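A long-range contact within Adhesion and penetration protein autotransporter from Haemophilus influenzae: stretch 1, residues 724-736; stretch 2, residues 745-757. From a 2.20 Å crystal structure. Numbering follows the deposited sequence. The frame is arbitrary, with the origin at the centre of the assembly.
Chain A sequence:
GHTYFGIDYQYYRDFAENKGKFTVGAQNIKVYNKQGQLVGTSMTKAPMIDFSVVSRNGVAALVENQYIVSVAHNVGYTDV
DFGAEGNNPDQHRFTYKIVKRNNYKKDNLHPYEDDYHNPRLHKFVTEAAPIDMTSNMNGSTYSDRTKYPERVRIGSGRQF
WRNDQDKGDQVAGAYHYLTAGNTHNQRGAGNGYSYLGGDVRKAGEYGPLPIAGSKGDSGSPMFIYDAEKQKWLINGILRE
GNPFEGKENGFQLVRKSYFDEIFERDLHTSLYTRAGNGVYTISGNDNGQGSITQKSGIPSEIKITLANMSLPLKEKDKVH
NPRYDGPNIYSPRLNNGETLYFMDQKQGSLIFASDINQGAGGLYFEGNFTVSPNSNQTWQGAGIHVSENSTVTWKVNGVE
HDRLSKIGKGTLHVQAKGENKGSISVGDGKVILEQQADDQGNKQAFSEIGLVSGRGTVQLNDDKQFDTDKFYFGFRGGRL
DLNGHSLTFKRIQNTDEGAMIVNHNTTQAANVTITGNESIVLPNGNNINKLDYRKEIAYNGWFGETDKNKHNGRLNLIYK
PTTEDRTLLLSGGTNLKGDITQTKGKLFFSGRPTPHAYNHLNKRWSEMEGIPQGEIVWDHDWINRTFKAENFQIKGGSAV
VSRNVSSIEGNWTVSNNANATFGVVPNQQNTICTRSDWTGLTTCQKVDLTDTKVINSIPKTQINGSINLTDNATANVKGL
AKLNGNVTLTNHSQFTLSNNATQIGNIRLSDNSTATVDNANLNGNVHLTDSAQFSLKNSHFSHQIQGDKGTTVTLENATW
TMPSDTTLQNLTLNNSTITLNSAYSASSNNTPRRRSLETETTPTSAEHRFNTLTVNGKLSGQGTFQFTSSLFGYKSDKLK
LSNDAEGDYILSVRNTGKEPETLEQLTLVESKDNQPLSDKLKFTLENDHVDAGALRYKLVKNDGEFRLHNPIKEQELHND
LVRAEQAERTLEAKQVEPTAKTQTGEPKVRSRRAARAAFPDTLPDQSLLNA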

# COMPACT_ATOMS: atom_id res chain seq x y z
N ASN A 724 -12.73 0.46 -12.18
CA ASN A 724 -12.39 0.86 -10.83
C ASN A 724 -11.87 -0.35 -10.07
O ASN A 724 -12.56 -0.90 -9.21
CB ASN A 724 -13.60 1.47 -10.13
CG ASN A 724 -14.09 2.75 -10.80
OD1 ASN A 724 -13.30 3.67 -11.06
ND2 ASN A 724 -15.38 2.81 -11.10
N GLY A 725 -10.66 -0.77 -10.42
CA GLY A 725 -10.06 -1.96 -9.84
C GLY A 725 -8.75 -2.32 -10.52
O GLY A 725 -8.34 -1.66 -11.47
N ASN A 726 -8.10 -3.37 -10.02
CA ASN A 726 -6.82 -3.83 -10.57
C ASN A 726 -7.00 -4.92 -11.62
O ASN A 726 -8.03 -5.58 -11.68
CB ASN A 726 -5.91 -4.37 -9.45
CG ASN A 726 -5.81 -3.43 -8.27
OD1 ASN A 726 -5.60 -2.22 -8.42
ND2 ASN A 726 -5.93 -3.99 -7.07
N VAL A 727 -5.98 -5.09 -12.45
CA VAL A 727 -5.93 -6.21 -13.38
C VAL A 727 -4.70 -7.06 -13.08
O VAL A 727 -3.62 -6.52 -12.84
CB VAL A 727 -5.87 -5.74 -14.85
CG1 VAL A 727 -5.81 -6.93 -15.79
CG2 VAL A 727 -7.05 -4.84 -15.18
N THR A 728 -4.88 -8.37 -13.08
CA THR A 728 -3.79 -9.31 -12.85
C THR A 728 -3.74 -10.36 -13.96
O THR A 728 -4.76 -10.95 -14.31
CB THR A 728 -3.95 -10.00 -11.50
OG1 THR A 728 -3.98 -9.00 -10.48
CG2 THR A 728 -2.79 -10.95 -11.25
N LEU A 729 -2.57 -10.59 -14.52
CA LEU A 729 -2.45 -11.48 -15.66
C LEU A 729 -1.38 -12.52 -15.44
O LEU A 729 -0.34 -12.24 -14.86
CB LEU A 729 -2.14 -10.69 -16.93
CG LEU A 729 -3.14 -9.61 -17.32
CD1 LEU A 729 -2.83 -8.34 -16.57
CD2 LEU A 729 -3.10 -9.37 -18.82
N THR A 730 -1.65 -13.73 -15.92
CA THR A 730 -0.70 -14.83 -15.81
C THR A 730 -0.72 -15.61 -17.12
O THR A 730 -1.53 -15.32 -18.00
CB THR A 730 -1.07 -15.78 -14.66
OG1 THR A 730 -2.39 -16.29 -14.88
CG2 THR A 730 -1.03 -15.05 -13.33
N ASN A 731 0.17 -16.58 -17.24
CA ASN A 731 0.19 -17.44 -18.41
C ASN A 731 0.38 -16.62 -19.68
O ASN A 731 1.33 -15.85 -19.78
CB ASN A 731 -1.08 -18.27 -18.47
CG ASN A 731 -1.24 -19.18 -17.27
OD1 ASN A 731 -0.34 -19.96 -16.95
ND2 ASN A 731 -2.37 -19.09 -16.58
N HIS A 732 -0.51 -16.78 -20.65
CA HIS A 732 -0.41 -16.02 -21.90
C HIS A 732 -1.61 -15.09 -22.09
O HIS A 732 -2.00 -14.80 -23.23
CB HIS A 732 -0.30 -16.95 -23.10
CG HIS A 732 0.93 -17.81 -23.09
ND1 HIS A 732 1.07 -18.90 -22.26
CD2 HIS A 732 2.07 -17.75 -23.83
CE1 HIS A 732 2.24 -19.47 -22.47
NE2 HIS A 732 2.87 -18.79 -23.42
N SER A 733 -2.18 -14.61 -20.99
CA SER A 733 -3.34 -13.73 -21.04
C SER A 733 -3.00 -12.34 -21.59
O SER A 733 -1.85 -11.90 -21.52
CB SER A 733 -3.94 -13.59 -19.64
OG SER A 733 -2.97 -13.10 -18.74
N GLN A 734 -4.00 -11.65 -22.14
CA GLN A 734 -3.80 -10.32 -22.72
C GLN A 734 -4.86 -9.32 -22.26
O GLN A 734 -6.05 -9.63 -22.27
CB GLN A 734 -3.81 -10.39 -24.24
CG GLN A 734 -2.82 -11.37 -24.84
CD GLN A 734 -2.58 -11.11 -26.32
OE1 GLN A 734 -2.84 -10.02 -26.82
NE2 GLN A 734 -2.08 -12.13 -27.02
N PHE A 735 -4.43 -8.13 -21.86
CA PHE A 735 -5.36 -7.09 -21.45
C PHE A 735 -5.13 -5.80 -22.22
O PHE A 735 -4.00 -5.34 -22.34
CB PHE A 735 -5.25 -6.82 -19.95
CG PHE A 735 -6.06 -5.64 -19.49
CD1 PHE A 735 -7.44 -5.71 -19.41
CD2 PHE A 735 -5.44 -4.45 -19.13
CE1 PHE A 735 -8.19 -4.63 -18.98
CE2 PHE A 735 -6.18 -3.36 -18.70
CZ PHE A 735 -7.56 -3.45 -18.63
N THR A 736 -6.21 -5.21 -22.72
CA THR A 736 -6.12 -3.97 -23.49
C THR A 736 -7.03 -2.88 -22.93
O THR A 736 -8.23 -3.08 -22.74
CB THR A 736 -6.47 -4.19 -24.97
OG1 THR A 736 -5.62 -5.19 -25.53
CG2 THR A 736 -6.31 -2.89 -25.74
N GLY A 745 -6.61 1.94 -11.05
CA GLY A 745 -6.09 0.73 -10.45
C GLY A 745 -4.78 0.32 -11.09
O GLY A 745 -4.32 0.95 -12.04
N ASN A 746 -4.18 -0.75 -10.58
CA ASN A 746 -2.88 -1.21 -11.08
C ASN A 746 -2.97 -2.38 -12.04
O ASN A 746 -3.98 -3.09 -12.09
CB ASN A 746 -1.97 -1.57 -9.91
CG ASN A 746 -1.86 -0.46 -8.89
OD1 ASN A 746 -1.69 0.70 -9.25
ND2 ASN A 746 -1.98 -0.80 -7.62
N ILE A 747 -1.90 -2.59 -12.81
CA ILE A 747 -1.77 -3.76 -13.66
C ILE A 747 -0.57 -4.58 -13.23
O ILE A 747 0.52 -4.04 -13.06
CB ILE A 747 -1.60 -3.37 -15.13
CG1 ILE A 747 -2.80 -2.57 -15.62
CG2 ILE A 747 -1.38 -4.61 -15.98
CD1 ILE A 747 -2.66 -2.07 -17.04
N ARG A 748 -0.77 -5.88 -13.05
CA ARG A 748 0.28 -6.76 -12.57
C ARG A 748 0.44 -7.93 -13.53
O ARG A 748 -0.44 -8.79 -13.61
CB ARG A 748 -0.06 -7.25 -11.17
CG ARG A 748 0.82 -8.37 -10.64
CD ARG A 748 2.02 -7.84 -9.87
NE ARG A 748 2.78 -8.93 -9.26
CZ ARG A 748 3.67 -9.67 -9.91
NH1 ARG A 748 3.92 -9.45 -11.20
NH2 ARG A 748 4.32 -10.65 -9.27
N LEU A 749 1.55 -7.98 -14.26
CA LEU A 749 1.75 -9.03 -15.26
C LEU A 749 2.84 -10.02 -14.88
O LEU A 749 3.94 -9.63 -14.49
CB LEU A 749 2.08 -8.42 -16.62
CG LEU A 749 1.10 -7.40 -17.18
CD1 LEU A 749 1.50 -5.99 -16.75
CD2 LEU A 749 1.08 -7.51 -18.70
N SER A 750 2.53 -11.31 -15.01
CA SER A 750 3.48 -12.38 -14.77
C SER A 750 3.59 -13.30 -15.98
O SER A 750 2.85 -13.15 -16.94
CB SER A 750 3.06 -13.20 -13.55
OG SER A 750 2.96 -12.38 -12.40
N ASP A 751 4.51 -14.26 -15.92
CA ASP A 751 4.66 -15.27 -16.96
C ASP A 751 4.84 -14.67 -18.36
O ASP A 751 5.79 -13.93 -18.61
CB ASP A 751 3.46 -16.22 -16.95
CG ASP A 751 3.26 -16.91 -15.61
OD1 ASP A 751 4.27 -17.30 -14.98
OD2 ASP A 751 2.10 -17.06 -15.18
N ASN A 752 3.93 -15.01 -19.27
CA ASN A 752 4.00 -14.54 -20.64
C ASN A 752 2.84 -13.63 -21.00
O ASN A 752 2.49 -13.49 -22.17
CB ASN A 752 4.02 -15.72 -21.60
CG ASN A 752 5.12 -16.71 -21.27
OD1 ASN A 752 6.30 -16.44 -21.50
ND2 ASN A 752 4.73 -17.86 -20.72
N SER A 753 2.22 -13.03 -19.99
CA SER A 753 1.07 -12.17 -20.24
C SER A 753 1.48 -10.87 -20.92
O SER A 753 2.66 -10.52 -20.98
CB SER A 753 0.33 -11.88 -18.93
OG SER A 753 1.18 -11.22 -18.01
N THR A 754 0.48 -10.15 -21.43
CA THR A 754 0.70 -8.90 -22.14
C THR A 754 -0.35 -7.87 -21.76
O THR A 754 -1.52 -8.21 -21.57
CB THR A 754 0.61 -9.10 -23.66
OG1 THR A 754 1.63 -10.02 -24.08
CG2 THR A 754 0.79 -7.78 -24.38
N ALA A 755 0.06 -6.61 -21.64
CA ALA A 755 -0.88 -5.53 -21.41
C ALA A 755 -0.60 -4.37 -22.34
O ALA A 755 0.55 -4.12 -22.71
CB ALA A 755 -0.83 -5.07 -19.96
N THR A 756 -1.65 -3.65 -22.73
CA THR A 756 -1.51 -2.53 -23.65
C THR A 756 -2.44 -1.40 -23.29
O THR A 756 -3.62 -1.62 -23.03
CB THR A 756 -1.83 -2.95 -25.09
OG1 THR A 756 -0.90 -3.95 -25.52
CG2 THR A 756 -1.75 -1.75 -26.03
N VAL A 757 -1.92 -0.18 -23.26
CA VAL A 757 -2.76 0.99 -23.10
C VAL A 757 -2.66 1.79 -24.38
O VAL A 757 -1.66 2.47 -24.63
CB VAL A 757 -2.31 1.87 -21.90
CG1 VAL A 757 -3.07 3.18 -21.89
CG2 VAL A 757 -2.49 1.12 -20.59
O HOH W 1 0.27 -11.60 -12.14
O HOH W 2 -2.11 -6.39 -24.85

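How does stretch 2 first engage its neighbour? At Gly745 the backbone comes so close that its CA lies 3.4 Å from Gly725 O, a CA-H...O contact. Glycine suits this place because a CB there would point toward stretch 1 and collide with that same Gly725 O. Next, Asn746 N donates a nearly linear hydrogen bond to Asn726 OD1 (3.0 Å): the Asn726 side chain leaves its backbone sideways, but its end swings in, so an asparagine amide supplies the acceptor just before the strands begin. Asn746 O in turn accepts from Val727 N at 2.9 Å.

What binds the first pair of strands? Strands 727-729 and 747-749 run parallel. Ile747 faces the buried side with Val727, Leu729 and Leu749. Its CG2 lies 4.0 Å from Leu729 CD1, and its CD1 reaches 4.1 Å from Phe735 CE2, so one branched side chain touches apolar residues from both strands of stretch 1. Arg748 is the hub of the ladder: Arg748 N donates to Val727 O and Arg748 O accepts from Leu729 N, both at 2.9 Å. Its side chain lies on the other face, with Thr728; its CB lies 4.3 Å from Thr728 OG1, while the end of the side chain leads away, an arrangement suited to a partly exposed surface. Leu749 CG packs 4.1 Å from Leu729 CD1.

How do the chains stay joined where both turn? Ser750 N continues the ladder with a hydrogen bond to Leu729 O (3.0 Å), and water 1 links the same two residues, donating to Leu729 O at 2.9 Å and hydrogen-bonding with Ser750 OG at 2.8 Å. Type II' turns then run from Ser750 to Ser753 and from Thr730 to Ser733, stacked in register. Asp751 points its CB toward stretch 1, and its OD2 accepts an almost straight hydrogen bond from Asn731 N at 2.9 Å; a carboxylate thus receives a backbone NH of the neighbouring turn. Asn752 N donates to Asn731 O (2.8 Å), while Asn752 CB sits over the face of the exposed His732 ring, 3.8 Å from the ring centroid. Ser753 N closes the turn on Ser750 O at 3.1 Å, and its OG donates to the same oxygen at 2.8 Å, just as Ser733 OG donates to Thr730 O at 2.7 Å. Ser753 is buried, its CB 3.4 Å from Leu729 CB.

What carries the contact onward after the turn? Thr754 takes up the role of Arg748: its N donates to Ser733 O and its O accepts from Phe735 N, each at 2.9 Å. Ala755 shares the buried face with Phe735, its CA 3.3 Å from Phe735 O. Thr756 N then donates to Phe735 O at 2.9 Å. Thr754 and Thr756, beta-branched residues well suited to an extended strand, lie beside Gln734 and Thr736 on the more exposed face. Altogether the two stretches bury 931 Å², both sides summed.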